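Local structure of inulin fructotransferase (Bacillus sp. snu-7, 2INV) at residues G88-R92 / S93-N97; D96-P100 / T101-N105; T218-G222 / N223-A227; G302-P305 / F306-R309. The protein cleaves terminal difructose units from inulin by intramolecular fructosyl transfer, probably releasing them as a cyclic difructose dianhydride. All coordinates share one frame; numbering follows the deposited sequence.

Contact 1 (G88-R92 / S93-N97). With FRU (beta-D-fructofuranose), chain D.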
loop_
_atom_site.group_PDB
_atom_site.type_symbol
_atom_site.label_atom_id
_atom_site.label_comp_id
_atom_site.label_asym_id
_atom_site.label_seq_id
_atom_site.Cartn_x
_atom_site.Cartn_y
_atom_site.Cartn_z
ATOM N N GLY A 88 -15.228 -9.071 8.341
ATOM C CA GLY A 88 -15.691 -10.300 8.963
ATOM C C GLY A 88 -15.385 -11.619 8.284
ATOM O O GLY A 88 -16.255 -12.489 8.214
ATOM N N PHE A 89 -14.166 -11.809 7.793
ATOM C CA PHE A 89 -13.883 -13.082 7.146
ATOM C C PHE A 89 -13.862 -14.236 8.141
ATOM O O PHE A 89 -13.533 -14.076 9.325
ATOM C CB PHE A 89 -12.565 -13.059 6.369
ATOM C CG PHE A 89 -12.260 -14.365 5.682
ATOM C CD1 PHE A 89 -11.569 -15.370 6.345
ATOM C CD2 PHE A 89 -12.722 -14.610 4.390
ATOM C CE1 PHE A 89 -11.343 -16.601 5.743
ATOM C CE2 PHE A 89 -12.502 -15.844 3.772
ATOM C CZ PHE A 89 -11.810 -16.840 4.455
ATOM N N PHE A 90 -14.229 -15.405 7.630
ATOM C CA PHE A 90 -14.288 -16.640 8.396
ATOM C C PHE A 90 -14.163 -17.759 7.364
ATOM O O PHE A 90 -14.869 -17.775 6.357
ATOM C CB PHE A 90 -15.624 -16.708 9.154
ATOM C CG PHE A 90 -15.941 -18.056 9.748
ATOM C CD1 PHE A 90 -16.641 -19.015 9.008
ATOM C CD2 PHE A 90 -15.599 -18.349 11.061
ATOM C CE1 PHE A 90 -16.999 -20.233 9.565
ATOM C CE2 PHE A 90 -15.960 -19.586 11.634
ATOM C CZ PHE A 90 -16.656 -20.516 10.890
ATOM N N SER A 91 -13.246 -18.680 7.626
ATOM C CA SER A 91 -12.958 -19.798 6.737
ATOM C C SER A 91 -14.068 -20.845 6.676
ATOM O O SER A 91 -14.070 -21.792 7.463
ATOM C CB SER A 91 -11.650 -20.467 7.186
ATOM O OG SER A 91 -11.330 -21.590 6.378
ATOM N N ARG A 92 -14.995 -20.694 5.735
ATOM C CA ARG A 92 -16.071 -21.666 5.601
ATOM C C ARG A 92 -15.507 -22.989 5.113
ATOM O O ARG A 92 -16.069 -24.055 5.369
ATOM C CB ARG A 92 -17.140 -21.176 4.622
ATOM C CG ARG A 92 -18.210 -20.298 5.259
ATOM C CD ARG A 92 -19.320 -19.979 4.277
ATOM N NE ARG A 92 -20.421 -19.224 4.881
ATOM C CZ ARG A 92 -21.300 -19.733 5.746
ATOM N NH1 ARG A 92 -21.214 -21.007 6.117
ATOM N NH2 ARG A 92 -22.268 -18.973 6.239
ATOM N N SER A 93 -14.384 -22.908 4.411
ATOM C CA SER A 93 -13.712 -24.087 3.874
ATOM C C SER A 93 -13.301 -25.022 5.005
ATOM O O SER A 93 -13.554 -26.212 4.955
ATOM C CB SER A 93 -12.467 -23.665 3.084
ATOM O OG SER A 93 -11.917 -24.757 2.373
ATOM N N ILE A 94 -12.660 -24.475 6.027
ATOM C CA ILE A 94 -12.230 -25.293 7.148
ATOM C C ILE A 94 -13.436 -25.825 7.927
ATOM O O ILE A 94 -13.439 -26.976 8.352
ATOM C CB ILE A 94 -11.256 -24.511 8.061
ATOM C CG1 ILE A 94 -9.996 -24.173 7.261
ATOM C CG2 ILE A 94 -10.900 -25.343 9.283
ATOM C CD1 ILE A 94 -9.011 -23.271 7.973
ATOM N N LEU A 95 -14.475 -25.012 8.094
ATOM C CA LEU A 95 -15.673 -25.471 8.798
ATOM C C LEU A 95 -16.272 -26.680 8.079
ATOM O O LEU A 95 -16.600 -27.684 8.709
ATOM C CB LEU A 95 -16.728 -24.354 8.884
ATOM C CG LEU A 95 -18.112 -24.804 9.372
ATOM C CD1 LEU A 95 -18.070 -25.103 10.858
ATOM C CD2 LEU A 95 -19.135 -23.713 9.088
ATOM N N ASP A 96 -16.418 -26.559 6.759
ATOM C CA ASP A 96 -16.984 -27.614 5.912
ATOM C C ASP A 96 -16.192 -28.909 5.869
ATOM O O ASP A 96 -16.706 -29.949 5.462
ATOM C CB ASP A 96 -17.130 -27.137 4.464
ATOM C CG ASP A 96 -18.411 -26.385 4.219
ATOM O OD1 ASP A 96 -19.420 -26.672 4.898
ATOM O OD2 ASP A 96 -18.426 -25.516 3.320
ATOM N N ASN A 97 -14.932 -28.838 6.261
ATOM C CA ASN A 97 -14.078 -30.008 6.236
ATOM C C ASN A 97 -13.638 -30.417 7.635
ATOM O O ASN A 97 -12.723 -31.233 7.803
ATOM C CB ASN A 97 -12.873 -29.739 5.327
ATOM C CG ASN A 97 -13.260 -29.687 3.848
ATOM O OD1 ASN A 97 -13.620 -30.708 3.253
ATOM N ND2 ASN A 97 -13.200 -28.497 3.255
HETATM C C1 FRU D . -8.373 -23.757 3.360
HETATM C C2 FRU D . -7.371 -22.599 2.941
HETATM C C3 FRU D . -8.033 -21.456 2.119
HETATM C C4 FRU D . -6.946 -20.985 1.128
HETATM C C5 FRU D . -6.142 -22.238 0.941
HETATM C C6 FRU D . -4.652 -21.887 1.076
HETATM O O1 FRU D . -9.272 -24.111 2.276
HETATM O O3 FRU D . -8.890 -20.399 2.473
HETATM O O4 FRU D . -7.488 -20.426 -0.055
HETATM O O5 FRU D . -6.598 -23.222 1.935
HETATM O O6 FRU D . -3.963 -22.868 0.415
HETATM O O HOH W 1 -19.798 -23.486 5.065
#
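Ser91 reaches forward over the first turn of helix 92-96 and meets Ile94. Its CB rests on the tip of the isoleucine, 3.9 Å from Ile94 CD1. One atom further out, Ser91 OG stands beside the carbonyl carbon of its own residue (chi1 178°), which turns the hydroxyl toward the start of the helix. There it accepts a hydrogen bond from Ile94 N at 3.2 Å, with an N-H...O angle of 158°: Ser91 is the N-cap. The same oxygen also bonds Glu204, which in turn holds the bound fructose, so the cap is a second-shell partner of the sugar site. With the hydroxyl gone, as in an alanine, Ile94 N is likely to lose its cap and Glu204 a partner that helps to place it. On the next residue but one, Ser93 OG lies 2.7 Å from O1 of the fructose, hydrogen-bonded with either group able to donate. The turn is then closed by Asp96 N on Arg92 O at 2.9 Å, while a water accepts from Arg92 NH1, at the in-plane edge of the guanidinium, and donates a weak bond to Asp96 OD2. Asp146 and Tyr182 are the stronger partners of these two side chains. Leu95 CD2 touches the edge of the Phe90 ring, 4.1 Å from CE1. The short helix stands in the excursion between strands 80-84 and 111-115 of the beta-helix, Phe90 and Ile94 also packing on the second subunit.

Contact 2 (D96-P100 / T101-N105)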
loop_
_atom_site.group_PDB
_atom_site.type_symbol
_atom_site.label_atom_id
_atom_site.label_comp_id
_atom_site.label_asym_id
_atom_site.label_seq_id
_atom_site.Cartn_x
_atom_site.Cartn_y
_atom_site.Cartn_z
ATOM N N ASP A 96 -16.418 -26.559 6.759
ATOM C CA ASP A 96 -16.984 -27.614 5.912
ATOM C C ASP A 96 -16.192 -28.909 5.869
ATOM O O ASP A 96 -16.706 -29.949 5.462
ATOM C CB ASP A 96 -17.130 -27.137 4.464
ATOM C CG ASP A 96 -18.411 -26.385 4.219
ATOM O OD1 ASP A 96 -19.420 -26.672 4.898
ATOM O OD2 ASP A 96 -18.426 -25.516 3.320
ATOM N N ASN A 97 -14.932 -28.838 6.261
ATOM C CA ASN A 97 -14.078 -30.008 6.236
ATOM C C ASN A 97 -13.638 -30.417 7.635
ATOM O O ASN A 97 -12.723 -31.233 7.803
ATOM C CB ASN A 97 -12.873 -29.739 5.327
ATOM C CG ASN A 97 -13.260 -29.687 3.848
ATOM O OD1 ASN A 97 -13.620 -30.708 3.253
ATOM N ND2 ASN A 97 -13.200 -28.497 3.255
ATOM N N SER A 98 -14.318 -29.863 8.637
ATOM C CA SER A 98 -14.031 -30.157 10.043
ATOM C C SER A 98 -15.297 -30.595 10.774
ATOM O O SER A 98 -16.389 -30.628 10.201
ATOM C CB SER A 98 -13.481 -28.917 10.749
ATOM O OG SER A 98 -12.258 -28.498 10.181
ATOM N N ASN A 99 -15.124 -30.954 12.044
ATOM C CA ASN A 99 -16.221 -31.374 12.907
ATOM C C ASN A 99 -16.631 -30.193 13.787
ATOM O O ASN A 99 -15.959 -29.873 14.764
ATOM C CB ASN A 99 -15.794 -32.552 13.794
ATOM C CG ASN A 99 -16.940 -33.101 14.638
ATOM O OD1 ASN A 99 -17.872 -32.374 15.008
ATOM N ND2 ASN A 99 -16.869 -34.391 14.952
ATOM N N PRO A 100 -17.719 -29.506 13.415
ATOM C CA PRO A 100 -18.296 -28.347 14.107
ATOM C C PRO A 100 -18.685 -28.463 15.587
ATOM O O PRO A 100 -19.007 -27.448 16.215
ATOM C CB PRO A 100 -19.503 -28.015 13.242
ATOM C CG PRO A 100 -18.971 -28.235 11.885
ATOM C CD PRO A 100 -18.178 -29.533 12.010
ATOM N N THR A 101 -18.652 -29.667 16.152
ATOM C CA THR A 101 -19.043 -29.840 17.556
ATOM C C THR A 101 -18.346 -28.922 18.561
ATOM O O THR A 101 -17.118 -28.932 18.700
ATOM C CB THR A 101 -18.843 -31.291 18.032
ATOM O OG1 THR A 101 -19.488 -32.189 17.118
ATOM C CG2 THR A 101 -19.452 -31.471 19.413
ATOM N N GLY A 102 -19.153 -28.136 19.268
ATOM C CA GLY A 102 -18.618 -27.231 20.266
ATOM C C GLY A 102 -17.993 -25.975 19.693
ATOM O O GLY A 102 -17.425 -25.174 20.436
ATOM N N TRP A 103 -18.077 -25.801 18.377
ATOM C CA TRP A 103 -17.519 -24.616 17.731
ATOM C C TRP A 103 -18.322 -23.380 18.164
ATOM O O TRP A 103 -19.552 -23.404 18.207
ATOM C CB TRP A 103 -17.542 -24.783 16.200
ATOM C CG TRP A 103 -16.299 -25.451 15.601
ATOM C CD1 TRP A 103 -15.612 -26.522 16.105
ATOM C CD2 TRP A 103 -15.636 -25.094 14.376
ATOM N NE1 TRP A 103 -14.567 -26.851 15.272
ATOM C CE2 TRP A 103 -14.557 -25.993 14.205
ATOM C CE3 TRP A 103 -15.851 -24.105 13.406
ATOM C CZ2 TRP A 103 -13.692 -25.930 13.101
ATOM C CZ3 TRP A 103 -14.992 -24.041 12.309
ATOM C CH2 TRP A 103 -13.926 -24.951 12.168
ATOM N N GLN A 104 -17.610 -22.306 18.499
ATOM C CA GLN A 104 -18.225 -21.060 18.967
ATOM C C GLN A 104 -18.688 -20.115 17.855
ATOM O O GLN A 104 -19.375 -19.120 18.107
ATOM C CB GLN A 104 -17.247 -20.351 19.913
ATOM C CG GLN A 104 -16.947 -21.195 21.163
ATOM C CD GLN A 104 -15.771 -20.692 21.973
ATOM O OE1 GLN A 104 -15.904 -19.777 22.789
ATOM N NE2 GLN A 104 -14.607 -21.297 21.755
ATOM N N ASN A 105 -18.310 -20.443 16.625
ATOM C CA ASN A 105 -18.683 -19.658 15.449
ATOM C C ASN A 105 -18.871 -20.626 14.284
ATOM O O ASN A 105 -18.084 -21.568 14.125
ATOM C CB ASN A 105 -17.574 -18.655 15.094
ATOM C CG ASN A 105 -17.420 -17.559 16.127
ATOM O OD1 ASN A 105 -18.182 -16.591 16.146
ATOM N ND2 ASN A 105 -16.429 -17.709 16.999
HETATM O O HOH W 2 -15.134 -30.024 17.249
#
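Asn99 and Thr101 lie side by side and point the same way, and the amide oxygen of Asn99 takes both the hydroxyl and the backbone N-H of Thr101. The CG of Asn99 swings to the carbonyl side of its residue (chi1 -175°), and this carries OD1 forward along the chain. OD1 is gripped twice, by Thr101 OG1 at 2.7 Å and by Thr101 N at 3.0 Å, the two donors tilted some 20° from the carbonyl plane. The backbone bond makes an Asx turn, and it runs straight into a type II beta turn from Pro100 to Trp103, closed by Trp103 N on Pro100 O at 2.9 Å; Gly102 takes the positive phi such a turn needs at its third position. Across the turn the Trp103 indole folds back, so that Pro100 CA stands over one face in a CH-pi contact, 3.9 Å from the centroid of the five-membered ring. Further along the indole, CZ2 lies 3.8 Å from Ser98 CB, while the Ser98 hydroxyl is bonded to Ile94 O in the helix before. A water bridges the carbonyls, donating to Asn99 O at 2.6 Å and to Thr101 O. Trp103 also packs on Leu95 of its own chain and on Pro133 of the second subunit; Gln104 NE2 donates to Ala130 O and Asp132 O of that subunit.

Contact 3 (T218-G222 / N223-A227)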
loop_
_atom_site.group_PDB
_atom_site.type_symbol
_atom_site.label_atom_id
_atom_site.label_comp_id
_atom_site.label_asym_id
_atom_site.label_seq_id
_atom_site.Cartn_x
_atom_site.Cartn_y
_atom_site.Cartn_z
ATOM N N THR A 218 -5.378 1.289 -13.439
ATOM C CA THR A 218 -6.048 0.681 -12.310
ATOM C C THR A 218 -4.988 0.220 -11.320
ATOM O O THR A 218 -3.856 -0.066 -11.703
ATOM C CB THR A 218 -6.897 -0.515 -12.781
ATOM O OG1 THR A 218 -7.951 -0.040 -13.631
ATOM C CG2 THR A 218 -7.496 -1.247 -11.594
ATOM N N ILE A 219 -5.356 0.162 -10.045
ATOM C CA ILE A 219 -4.436 -0.273 -9.005
ATOM C C ILE A 219 -5.059 -1.379 -8.182
ATOM O O ILE A 219 -6.193 -1.257 -7.717
ATOM C CB ILE A 219 -4.065 0.870 -8.031
ATOM C CG1 ILE A 219 -3.294 1.975 -8.760
ATOM C CG2 ILE A 219 -3.236 0.310 -6.885
ATOM C CD1 ILE A 219 -2.998 3.170 -7.889
ATOM N N VAL A 220 -4.307 -2.459 -8.013
ATOM C CA VAL A 220 -4.752 -3.593 -7.225
ATOM C C VAL A 220 -3.587 -3.902 -6.298
ATOM O O VAL A 220 -2.610 -4.530 -6.706
ATOM C CB VAL A 220 -5.056 -4.821 -8.115
ATOM C CG1 VAL A 220 -5.548 -5.981 -7.257
ATOM C CG2 VAL A 220 -6.106 -4.472 -9.160
ATOM N N SER A 221 -3.689 -3.437 -5.057
ATOM C CA SER A 221 -2.624 -3.638 -4.085
ATOM C C SER A 221 -3.115 -3.901 -2.667
ATOM O O SER A 221 -4.285 -3.675 -2.351
ATOM C CB SER A 221 -1.705 -2.417 -4.075
ATOM O OG SER A 221 -2.364 -1.299 -3.540
ATOM N N GLY A 222 -2.193 -4.351 -1.818
ATOM C CA GLY A 222 -2.507 -4.629 -0.425
ATOM C C GLY A 222 -3.623 -5.625 -0.154
ATOM O O GLY A 222 -4.191 -5.636 0.942
ATOM N N ASN A 223 -3.925 -6.482 -1.128
ATOM C CA ASN A 223 -4.992 -7.466 -0.967
ATOM C C ASN A 223 -4.524 -8.887 -0.638
ATOM O O ASN A 223 -3.404 -9.283 -0.969
ATOM C CB ASN A 223 -5.855 -7.534 -2.232
ATOM C CG ASN A 223 -6.392 -6.180 -2.655
ATOM O OD1 ASN A 223 -7.410 -5.702 -1.950
ATOM N ND2 ASN A 223 -5.894 -5.567 -3.603
ATOM N N HIS A 224 -5.417 -9.639 0.012
ATOM C CA HIS A 224 -5.213 -11.040 0.409
ATOM C C HIS A 224 -6.132 -11.874 -0.498
ATOM O O HIS A 224 -7.351 -11.761 -0.377
ATOM C CB HIS A 224 -5.690 -11.263 1.851
ATOM C CG HIS A 224 -4.658 -11.012 2.913
ATOM N ND1 HIS A 224 -3.531 -11.793 3.064
ATOM C CD2 HIS A 224 -4.629 -10.122 3.937
ATOM C CE1 HIS A 224 -2.858 -11.399 4.133
ATOM N NE2 HIS A 224 -3.504 -10.388 4.681
HETATM N N MSE A 225 -5.600 -12.702 -1.398
HETATM C CA MSE A 225 -6.497 -13.491 -2.274
HETATM C C MSE A 225 -6.218 -14.991 -2.400
HETATM O O MSE A 225 -5.067 -15.437 -2.486
HETATM C CB MSE A 225 -6.521 -12.935 -3.703
HETATM C CG MSE A 225 -7.035 -11.508 -3.816
HETATM SE SE MSE A 225 -7.098 -10.980 -5.667
HETATM C CE MSE A 225 -6.394 -9.212 -5.501
ATOM N N GLY A 226 -7.311 -15.748 -2.462
ATOM C CA GLY A 226 -7.268 -17.190 -2.622
ATOM C C GLY A 226 -8.517 -17.567 -3.404
ATOM O O GLY A 226 -9.636 -17.343 -2.940
ATOM N N ALA A 227 -8.335 -18.135 -4.593
ATOM C CA ALA A 227 -9.467 -18.497 -5.450
ATOM C C ALA A 227 -9.790 -19.989 -5.512
ATOM O O ALA A 227 -9.618 -20.727 -4.536
ATOM C CB ALA A 227 -9.225 -17.979 -6.855
#
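Val220 and Met225, the latter present as selenomethionine, make the apolar part of this contact on the two sides of a bend in the chain. Val220 CG1 meets the methyl CE of Met225 at 3.8 Å, the two side chains crossing at about a right angle. The same CG1 lies 3.7 Å from Asn223 ND2, so this valine methyl touches both the selenomethionine methyl and the amide nitrogen. Polar contacts come from Asn223, itself buried. Its CG stands beside the backbone N (chi1 -54°), and the amide is thereby folded back under the bend, with ND2 2.8 Å from Ser221 O; the angle is too poor for a hydrogen bond. The real partners lie one coil back: OD1 accepts from Asn200 ND2, and ND2 donates to Val197 O. A leucine in its place would probably leave the Asn200 amide and the Val197 carbonyl without their mates. From the next coil, Asn247 bonds both Asn223 N and Val220 O, its ND2 bond to Val220 O repeating that of Asn223 to Val197 O. As for the backbone, Gly222 makes the corner at positive phi (57°), turning strand 219-221 into strand 224-226. Asn200, Asn223 and Asn247, at what look like equivalent corners of successive coils, are consistent with the asparagine stack of right-handed parallel beta-helices of the pectate lyase type, with aliphatic side chains such as Val220 and Met225 filling the interior.

Contact 4 (G302-P305 / F306-R309). With FRU (beta-D-fructofuranose), chain D.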
loop_
_atom_site.group_PDB
_atom_site.type_symbol
_atom_site.label_atom_id
_atom_site.label_comp_id
_atom_site.label_asym_id
_atom_site.label_seq_id
_atom_site.Cartn_x
_atom_site.Cartn_y
_atom_site.Cartn_z
ATOM N N GLY A 302 -1.511 -28.585 0.100
ATOM C CA GLY A 302 -1.268 -29.031 1.461
ATOM C C GLY A 302 -2.464 -29.374 2.333
ATOM O O GLY A 302 -2.283 -30.005 3.384
ATOM N N TYR A 303 -3.671 -28.999 1.911
ATOM C CA TYR A 303 -4.870 -29.300 2.696
ATOM C C TYR A 303 -5.596 -30.491 2.063
ATOM O O TYR A 303 -6.194 -30.373 0.997
ATOM C CB TYR A 303 -5.752 -28.054 2.742
ATOM C CG TYR A 303 -6.931 -28.082 3.691
ATOM C CD1 TYR A 303 -6.795 -28.483 5.022
ATOM C CD2 TYR A 303 -8.181 -27.620 3.270
ATOM C CE1 TYR A 303 -7.882 -28.419 5.911
ATOM C CE2 TYR A 303 -9.261 -27.546 4.148
ATOM C CZ TYR A 303 -9.107 -27.946 5.463
ATOM O OH TYR A 303 -10.178 -27.851 6.320
ATOM N N PRO A 304 -5.535 -31.658 2.723
ATOM C CA PRO A 304 -6.132 -32.941 2.336
ATOM C C PRO A 304 -7.445 -32.943 1.536
ATOM O O PRO A 304 -7.539 -33.607 0.502
ATOM C CB PRO A 304 -6.239 -33.657 3.675
ATOM C CG PRO A 304 -4.937 -33.285 4.296
ATOM C CD PRO A 304 -4.831 -31.795 4.012
ATOM N N PRO A 305 -8.481 -32.231 2.010
ATOM C CA PRO A 305 -9.748 -32.205 1.271
ATOM C C PRO A 305 -9.569 -31.937 -0.220
ATOM O O PRO A 305 -10.334 -32.429 -1.059
ATOM C CB PRO A 305 -10.510 -31.085 1.955
ATOM C CG PRO A 305 -10.136 -31.271 3.369
ATOM C CD PRO A 305 -8.638 -31.578 3.325
ATOM N N PHE A 306 -8.530 -31.176 -0.542
ATOM C CA PHE A 306 -8.241 -30.797 -1.919
ATOM C C PHE A 306 -7.090 -31.528 -2.561
ATOM O O PHE A 306 -6.699 -31.199 -3.681
ATOM C CB PHE A 306 -7.962 -29.314 -1.963
ATOM C CG PHE A 306 -9.146 -28.515 -1.644
ATOM C CD1 PHE A 306 -10.161 -28.368 -2.580
ATOM C CD2 PHE A 306 -9.326 -28.007 -0.368
ATOM C CE1 PHE A 306 -11.339 -27.738 -2.252
ATOM C CE2 PHE A 306 -10.515 -27.370 -0.027
ATOM C CZ PHE A 306 -11.520 -27.239 -0.971
ATOM N N ILE A 307 -6.529 -32.509 -1.873
ATOM C CA ILE A 307 -5.429 -33.204 -2.491
ATOM C C ILE A 307 -5.965 -33.971 -3.678
ATOM O O ILE A 307 -7.055 -34.543 -3.631
ATOM C CB ILE A 307 -4.722 -34.142 -1.518
ATOM C CG1 ILE A 307 -4.050 -33.304 -0.435
ATOM C CG2 ILE A 307 -3.699 -34.975 -2.264
ATOM C CD1 ILE A 307 -3.388 -34.103 0.646
ATOM N N GLY A 308 -5.200 -33.944 -4.759
ATOM C CA GLY A 308 -5.593 -34.641 -5.963
ATOM C C GLY A 308 -6.254 -33.757 -7.005
ATOM O O GLY A 308 -6.482 -34.205 -8.127
ATOM N N ARG A 309 -6.581 -32.516 -6.656
ATOM C CA ARG A 309 -7.225 -31.625 -7.623
ATOM C C ARG A 309 -6.166 -30.946 -8.486
ATOM O O ARG A 309 -4.979 -30.942 -8.142
ATOM C CB ARG A 309 -8.080 -30.576 -6.903
ATOM C CG ARG A 309 -9.357 -30.185 -7.658
ATOM C CD ARG A 309 -10.633 -30.824 -7.098
ATOM N NE ARG A 309 -11.488 -29.880 -6.378
ATOM C CZ ARG A 309 -12.129 -28.870 -6.965
ATOM N NH1 ARG A 309 -12.008 -28.673 -8.279
ATOM N NH2 ARG A 309 -12.900 -28.062 -6.250
HETATM C C1 FRU D . -8.373 -23.757 3.360
HETATM C C2 FRU D . -7.371 -22.599 2.941
HETATM C C3 FRU D . -8.033 -21.456 2.119
HETATM C C4 FRU D . -6.946 -20.985 1.128
HETATM C C5 FRU D . -6.142 -22.238 0.941
HETATM C C6 FRU D . -4.652 -21.887 1.076
HETATM O O1 FRU D . -9.272 -24.111 2.276
HETATM O O3 FRU D . -8.890 -20.399 2.473
HETATM O O4 FRU D . -7.488 -20.426 -0.055
HETATM O O5 FRU D . -6.598 -23.222 1.935
HETATM O O6 FRU D . -3.963 -22.868 0.415
#
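Tyr303 and Phe306 form the tight side of this contact. Phe306 CG stands anti to its own carbonyl carbon (chi1 -67°), which sets the ring beside the tyrosine: Tyr303 CD2 comes in at its edge, near its plane, 3.8 Å from Phe306 CD2. Pro305 CD lies over the centre of one face of the tyrosine, 3.8 Å above it, so the phenol ring is held by the proline on its face and touched at CD2 by the phenylalanine. The backbone of the turn is bonded twice: Phe306 N donates to Tyr303 O at 2.9 Å, and Ile307 N to Pro304 O at 2.8 Å. These are successive i to i+3 bonds, a short turn of 3-10 helix with prolines at both middle positions of the first. The second bond is straight at its hydrogen (166°), yet the donor approaches from well above the carbonyl plane. The turn belongs to the loop between strands 285-299 and 320-323 and lines the sugar pocket of this beta-helix protein: Tyr303 CD2 is 3.8 Å from O1 of the bound fructose, and Arg252, which also binds the sugar, makes a cation-pi contact with Phe306. On the solvent side the exposed Ile307 lays CD1 on Pro304 CA at 3.4 Å, and only brushes the ring, 4.0 Å from CG. Ile307 is also part of a type II turn from Phe306 to Arg309, with exposed Gly308 at positive phi. Arg309 leaves the turn to reach Asn155 O.

Overall arrangement
From the N terminus, contact 1 comes first, capping helix 92-96 in the long excursion after strand 80-84. Contact 2 continues it directly, sharing Asp96 and Asn97, and turns the chain back toward strand 111-115; Leu95 packs on Pro100 and Trp103 where the two meet. Contact 3 follows in the body of the beta-helix, at a coil corner about 20 Å centre to centre from contact 1 and without touching any of the others. Contact 4 closes a turn in the loop before strand 320-323. Apart from that overlap the contacts follow one another in series, none enclosing another. Contact 4 returns to contact 1 through Tyr303 against Ile94 and Asn97, and through Phe306 against Ser93, bringing two distant loops together at one fructose.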